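Local coordinates for thioesterase superfamily protein (Sulfolobus solfataricus, PDB 2GF6), which probably hydrolyses fatty acyl-CoA thioesters as a hotdog-fold enzyme of the 4-hydroxybenzoyl-CoA thioesterase family, and binds coenzyme A, at residues 51-54 and 55-58; 29-32 and 33-37; 85-88 and 89-92. All coordinates share one frame; numbering follows the deposited sequence.

Contact 1 (51-54 and 55-58); sequences IVNE and NLWF
Ile51 and Trp57 set their side chains alike, Ile51 CG1 and Trp57 CG each lying beside the backbone N (chi1 -64° and -73°), and the two run side by side in the same direction. This lays the isoleucine over one face of the indole: Ile51 CG1 stands 3.9 Å from the centroid of the five-membered ring of Trp57, almost on its normal, as a CH-pi contact. The other branch reaches the pyrrole side, Ile51 CG2 approaching Trp57 NE1 to 3.4 Å, while Asn53 O sits near the ring plane, 3.4 Å from Trp57 CD1. Val52 contributes CG2, which meets Phe58 CE2 at 3.7 Å and Leu56 CG at 4.0 Å.

The backbone is a tight hairpin with a classic beta bulge. Leu56 O accepts both Val52 N, at 3.0 Å, and Asn53 N, at 3.2 Å; the second bond is much the straighter. The type I turn from Asn53 to Leu56 returns Leu56 N to Asn53 O in a further backbone bond. With chi1 at 59°, the Asn53 amide swings over the turn, and its OD1 takes Asn55 N at 2.8 Å in its own carbonyl plane, an Asx turn inside the hairpin. Lys117 holds the polar ends of Glu54 and Asn55, and Trp57 touches Trp119, a residue of the coenzyme A site. Ile51 and Trp57 also pack on Gln21 of the second subunit.

Two donors on one carbonyl and a side-chain oxygen bonded into the turn imply a hairpin end tied in part by its own polar groups, with aliphatic cover on one face of the indole.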
# COMPACT_ATOMS: atom_id res chain seq x y z
N ILE A 51 -17.30 -2.86 -7.18
CA ILE A 51 -17.66 -3.50 -8.42
C ILE A 51 -18.92 -4.31 -8.16
O ILE A 51 -18.88 -5.36 -7.50
CB ILE A 51 -16.50 -4.39 -8.94
CG1 ILE A 51 -15.29 -3.50 -9.28
CG2 ILE A 51 -16.96 -5.21 -10.09
CD1 ILE A 51 -14.07 -4.28 -9.78
N VAL A 52 -20.03 -3.82 -8.67
CA VAL A 52 -21.31 -4.48 -8.46
C VAL A 52 -21.48 -5.63 -9.45
O VAL A 52 -21.77 -6.75 -9.07
CB VAL A 52 -22.46 -3.47 -8.57
CG1 VAL A 52 -23.75 -4.09 -8.04
CG2 VAL A 52 -22.09 -2.17 -7.83
N ASN A 53 -21.29 -5.33 -10.74
CA ASN A 53 -21.33 -6.32 -11.83
C ASN A 53 -20.56 -5.76 -13.04
O ASN A 53 -20.02 -4.66 -12.96
CB ASN A 53 -22.77 -6.70 -12.21
CG ASN A 53 -23.60 -5.50 -12.66
OD1 ASN A 53 -23.27 -4.83 -13.64
ND2 ASN A 53 -24.69 -5.22 -11.94
N GLU A 54 -20.51 -6.50 -14.14
CA GLU A 54 -19.73 -6.06 -15.31
C GLU A 54 -20.21 -4.72 -15.88
O GLU A 54 -19.41 -3.98 -16.45
CB GLU A 54 -19.69 -7.14 -16.41
CG GLU A 54 -21.04 -7.62 -16.91
CD GLU A 54 -20.94 -8.69 -17.99
OE1 GLU A 54 -20.68 -8.34 -19.18
OE2 GLU A 54 -21.17 -9.88 -17.67
N ASN A 55 -21.49 -4.41 -15.71
CA ASN A 55 -22.10 -3.17 -16.20
C ASN A 55 -22.22 -2.02 -15.16
O ASN A 55 -22.70 -0.94 -15.51
CB ASN A 55 -23.51 -3.46 -16.73
CG ASN A 55 -23.51 -4.41 -17.91
OD1 ASN A 55 -22.75 -4.24 -18.87
ND2 ASN A 55 -24.37 -5.40 -17.86
N LEU A 56 -21.81 -2.24 -13.91
CA LEU A 56 -22.04 -1.27 -12.82
C LEU A 56 -20.93 -1.26 -11.82
O LEU A 56 -20.79 -2.21 -11.03
CB LEU A 56 -23.35 -1.55 -12.10
CG LEU A 56 -23.85 -0.54 -11.07
CD1 LEU A 56 -24.07 0.86 -11.66
CD2 LEU A 56 -25.15 -1.03 -10.45
N TRP A 57 -20.17 -0.17 -11.84
CA TRP A 57 -19.11 0.11 -10.85
C TRP A 57 -19.35 1.43 -10.12
O TRP A 57 -20.02 2.29 -10.65
CB TRP A 57 -17.79 0.25 -11.59
CG TRP A 57 -17.18 -1.03 -12.12
CD1 TRP A 57 -17.76 -2.28 -12.22
CD2 TRP A 57 -15.89 -1.14 -12.70
NE1 TRP A 57 -16.88 -3.15 -12.80
CE2 TRP A 57 -15.72 -2.48 -13.10
CE3 TRP A 57 -14.84 -0.24 -12.91
CZ2 TRP A 57 -14.54 -2.93 -13.70
CZ3 TRP A 57 -13.69 -0.69 -13.50
CH2 TRP A 57 -13.55 -2.02 -13.90
N PHE A 58 -18.76 1.58 -8.93
CA PHE A 58 -18.65 2.86 -8.24
C PHE A 58 -17.19 3.35 -8.33
O PHE A 58 -16.25 2.59 -8.03
CB PHE A 58 -19.09 2.74 -6.77
CG PHE A 58 -20.57 2.56 -6.60
CD1 PHE A 58 -21.42 3.66 -6.65
CD2 PHE A 58 -21.13 1.30 -6.41
CE1 PHE A 58 -22.79 3.50 -6.52
CE2 PHE A 58 -22.52 1.12 -6.28
CZ PHE A 58 -23.35 2.21 -6.35

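Contact 2 (29-32 and 33-37); sequences YYRF and FTNTI
Tyr30 and Phe33 turn their rings steeply against each other, meeting obliquely with the planes 80° apart and the centroids separated by 5.5 Å. Tyr30 CD1 leans on Phe33 CZ at 3.5 Å. The Phe33 ring folds back under the preceding turn because its CG lies between the backbone N and the carbonyl carbon (chi1 70°), a position hemmed in by the helix backbone. Its face therefore receives Tyr30 CA, 3.7 Å from the centroid, in a CH-pi contact, and Phe33 CD2 is pressed to within 3.0 Å of Tyr29 O.

Thr34 sets its OG1 over the centre of the Tyr30 ring, yet donates its proton to Tyr30 O, 2.6 Å away. That carbonyl also takes Thr34 N, the two donors arriving from opposite faces of its plane. Thr36 OG1 and N likewise both bond Phe32 O, from opposite faces of its plane, the hydroxyl at 2.9 Å. All this belongs to helix 26-45, the central helix that the curved antiparallel sheet of the hotdog fold wraps; Phe33 meets Phe95 on that sheet, Tyr29 touches bound coenzyme A, and Tyr30 lies against Tyr26 of the second subunit.

Arg31 and Asn35 cross with guanidinium and amide planes 60° apart. Arg31 NH1 and Asn35 ND2 are both donors, 3.4 Å from each other, and what brings them together is a shared acceptor, Asp11. A water also accepts from Asn35 ND2 at 3.2 Å and, weakly, from Arg31 NH1. Asp17 pairs with Arg31 NE, and Tyr16 of the third subunit bonds Asn35 OD1.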
# COMPACT_ATOMS: atom_id res chain seq x y z
N TYR A 29 -6.51 5.58 5.99
CA TYR A 29 -7.84 6.16 6.20
C TYR A 29 -8.80 5.67 5.13
O TYR A 29 -9.99 5.47 5.39
CB TYR A 29 -7.76 7.70 6.29
CG TYR A 29 -7.16 8.17 7.63
CD1 TYR A 29 -7.95 8.24 8.78
CD2 TYR A 29 -5.81 8.46 7.76
CE1 TYR A 29 -7.41 8.62 9.98
CE2 TYR A 29 -5.27 8.85 8.97
CZ TYR A 29 -6.07 8.92 10.08
OH TYR A 29 -5.55 9.30 11.32
N TYR A 30 -8.26 5.44 3.93
CA TYR A 30 -8.97 4.79 2.83
C TYR A 30 -9.30 3.36 3.20
O TYR A 30 -10.34 2.85 2.82
CB TYR A 30 -8.11 4.81 1.57
CG TYR A 30 -8.66 4.10 0.32
CD1 TYR A 30 -9.56 4.73 -0.53
CD2 TYR A 30 -8.24 2.82 -0.02
CE1 TYR A 30 -10.06 4.08 -1.66
CE2 TYR A 30 -8.73 2.17 -1.13
CZ TYR A 30 -9.63 2.80 -1.96
OH TYR A 30 -10.09 2.15 -3.11
N ARG A 31 -8.39 2.70 3.90
CA ARG A 31 -8.67 1.35 4.31
C ARG A 31 -9.89 1.43 5.18
O ARG A 31 -10.79 0.66 5.05
CB ARG A 31 -7.49 0.71 5.06
CG ARG A 31 -7.72 -0.80 5.32
CD ARG A 31 -6.54 -1.55 5.92
NE ARG A 31 -6.40 -1.35 7.36
CZ ARG A 31 -7.20 -1.85 8.31
NH1 ARG A 31 -8.29 -2.54 8.02
NH2 ARG A 31 -6.91 -1.61 9.59
N PHE A 32 -9.91 2.39 6.09
CA PHE A 32 -10.98 2.41 7.07
C PHE A 32 -12.33 2.75 6.43
O PHE A 32 -13.33 2.12 6.76
CB PHE A 32 -10.68 3.40 8.20
CG PHE A 32 -9.33 3.22 8.84
CD1 PHE A 32 -8.84 1.96 9.15
CD2 PHE A 32 -8.55 4.33 9.13
CE1 PHE A 32 -7.59 1.81 9.76
CE2 PHE A 32 -7.30 4.19 9.70
CZ PHE A 32 -6.82 2.92 10.03
N PHE A 33 -12.37 3.78 5.58
CA PHE A 33 -13.66 4.26 5.11
C PHE A 33 -14.23 3.33 4.02
O PHE A 33 -15.45 3.09 3.98
CB PHE A 33 -13.62 5.78 4.79
CG PHE A 33 -12.81 6.18 3.57
CD1 PHE A 33 -13.11 5.70 2.30
CD2 PHE A 33 -11.85 7.17 3.69
CE1 PHE A 33 -12.40 6.13 1.18
CE2 PHE A 33 -11.13 7.61 2.56
CZ PHE A 33 -11.42 7.09 1.31
N THR A 34 -13.33 2.72 3.23
CA THR A 34 -13.72 1.65 2.28
C THR A 34 -14.38 0.47 2.99
O THR A 34 -15.45 0.03 2.61
CB THR A 34 -12.49 1.19 1.46
OG1 THR A 34 -11.91 2.34 0.86
CG2 THR A 34 -12.88 0.19 0.33
N ASN A 35 -13.76 -0.01 4.06
CA ASN A 35 -14.40 -1.03 4.87
C ASN A 35 -15.75 -0.55 5.38
O ASN A 35 -16.73 -1.30 5.37
CB ASN A 35 -13.51 -1.42 6.04
CG ASN A 35 -12.27 -2.19 5.63
OD1 ASN A 35 -12.24 -2.82 4.56
ND2 ASN A 35 -11.25 -2.15 6.47
N THR A 36 -15.81 0.69 5.84
CA THR A 36 -17.09 1.19 6.38
C THR A 36 -18.17 1.21 5.28
O THR A 36 -19.31 0.73 5.48
CB THR A 36 -16.92 2.57 7.04
OG1 THR A 36 -15.91 2.47 8.05
CG2 THR A 36 -18.19 3.05 7.69
N ILE A 37 -17.80 1.75 4.12
CA ILE A 37 -18.74 1.87 2.98
C ILE A 37 -19.11 0.50 2.41
O ILE A 37 -20.28 0.22 2.14
CB ILE A 37 -18.20 2.76 1.88
CG1 ILE A 37 -18.13 4.20 2.39
CG2 ILE A 37 -19.11 2.68 0.65
CD1 ILE A 37 -17.23 5.11 1.59
O HOH W 1 -9.18 -4.65 6.58

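Contact 3 (85-88 and 89-92); sequences ILSN and KTIK
Ser87 carries most of the polar contact with Lys89 and Thr90. Its OG lies between its own backbone N and carbonyl carbon (chi1 70°), which turns it inward across the bend, where it accepts Lys89 N at 3.1 Å in a fairly straight bond (157°) and Thr90 N in a weak, strongly bent one. Backbone bonds close the neck: Thr90 O takes Leu86 N at 3.0 Å, while Ser87 N adds a weak bond to the same oxygen. A water sits 2.7 Å from Thr90 OG1; its still shorter approach to Ser87 OG makes that half of the bridge doubtful.

These bonds define the beta hairpin between strands 76-85 and 90-99 of the hotdog sheet, with Ile85 and Ile91 as an antiparallel non-hydrogen-bonded pair on the face covered by helix 126-132. Leu86 and Thr90 lie on a coenzyme A molecule, and Thr90 is one of its binding residues; Ser87 and Lys89 are also coenzyme A-binding residues, although the coenzyme they bind is not attached to this chain in the model.

Apolar packing is slighter. Leu86 crosses Thr90 at an angle, its CD1 meeting Thr90 CG2 at 4.0 Å and, a little farther on, Lys92 CB at 4.1 Å.

Among the other polar side chains, Asn88 and Lys89 run alongside each other, Asn88 OD1 lying 3.8 Å from Lys89 CG. The chain of Lys89 bends at chi3, and its NZ hydrogen-bonds Ser121 OG, also of the coenzyme A site. Asn88 ND2 hydrogen-bonds Glu123 OE1, and Lys92 sets its charge against the ring of Tyr108 as a cation-pi pair.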
# COMPACT_ATOMS: atom_id res chain seq x y z
N ILE A 85 -27.45 10.99 -0.67
CA ILE A 85 -27.73 10.76 -2.07
C ILE A 85 -27.89 12.11 -2.78
O ILE A 85 -28.89 12.81 -2.58
CB ILE A 85 -28.98 9.88 -2.19
CG1 ILE A 85 -28.68 8.49 -1.62
CG2 ILE A 85 -29.44 9.79 -3.65
CD1 ILE A 85 -29.88 7.60 -1.54
N LEU A 86 -26.90 12.47 -3.61
CA LEU A 86 -26.90 13.74 -4.39
C LEU A 86 -27.71 13.71 -5.69
O LEU A 86 -28.20 14.75 -6.16
CB LEU A 86 -25.47 14.17 -4.72
CG LEU A 86 -24.49 14.15 -3.55
CD1 LEU A 86 -23.17 14.74 -4.02
CD2 LEU A 86 -25.02 14.89 -2.38
N SER A 87 -27.85 12.54 -6.28
CA SER A 87 -28.55 12.42 -7.53
C SER A 87 -28.98 10.97 -7.80
O SER A 87 -28.77 10.07 -6.98
CB SER A 87 -27.66 12.93 -8.66
OG SER A 87 -26.56 12.07 -8.89
N ASN A 88 -29.54 10.74 -8.99
CA ASN A 88 -29.81 9.38 -9.46
C ASN A 88 -28.54 8.54 -9.68
O ASN A 88 -28.63 7.35 -9.98
CB ASN A 88 -30.71 9.39 -10.73
CG ASN A 88 -30.03 9.98 -11.98
OD1 ASN A 88 -29.19 10.82 -11.90
ND2 ASN A 88 -30.48 9.56 -13.14
N LYS A 89 -27.36 9.12 -9.47
CA LYS A 89 -26.13 8.40 -9.75
C LYS A 89 -24.92 8.68 -8.89
O LYS A 89 -23.92 8.00 -9.06
CB LYS A 89 -25.74 8.62 -11.22
CG LYS A 89 -25.47 10.02 -11.62
CD LYS A 89 -25.06 10.11 -13.09
CE LYS A 89 -26.16 9.73 -14.04
NZ LYS A 89 -25.75 10.00 -15.48
N THR A 90 -25.02 9.63 -7.96
CA THR A 90 -23.89 10.06 -7.13
C THR A 90 -24.27 10.04 -5.64
O THR A 90 -25.38 10.43 -5.26
CB THR A 90 -23.50 11.47 -7.49
OG1 THR A 90 -23.11 11.51 -8.86
CG2 THR A 90 -22.38 11.90 -6.66
N ILE A 91 -23.34 9.57 -4.81
CA ILE A 91 -23.52 9.54 -3.36
C ILE A 91 -22.32 10.17 -2.71
O ILE A 91 -21.22 9.97 -3.18
CB ILE A 91 -23.56 8.10 -2.85
CG1 ILE A 91 -24.74 7.36 -3.48
CG2 ILE A 91 -23.71 8.07 -1.30
CD1 ILE A 91 -24.67 5.85 -3.30
N LYS A 92 -22.53 10.93 -1.64
CA LYS A 92 -21.49 11.50 -0.84
C LYS A 92 -21.48 10.74 0.48
O LYS A 92 -22.43 10.83 1.24
CB LYS A 92 -21.76 12.96 -0.56
CG LYS A 92 -20.78 13.65 0.34
CD LYS A 92 -21.18 15.11 0.45
CE LYS A 92 -20.16 15.91 1.24
NZ LYS A 92 -20.81 17.17 1.66
O HOH W 2 -24.76 13.47 -9.74

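In the fold
The three contacts illustrate how local chemistry follows place in the fold. Contact 2 is the core member, about 5 Å from the centre of the chain (centre to centre), on the helix enclosed by the sheet; contacts 1 and 3 lie farther out, partly buried, at hairpins of that same sheet, their nearest atoms about 4 Å apart. Both hairpins direct two backbone donors to one carbonyl (one of them weakly in 85-92) and turn a polar side chain over the bend, an amide in 51-58 and a hydroxyl in 85-92, whereas the helix uses threonine hydroxyls on its own carbonyls. Neighbouring subunits reach contacts 1 and 2 but not contact 3, where Leu86 and Thr90 touch coenzyme A, as Tyr29 of contact 2 also does.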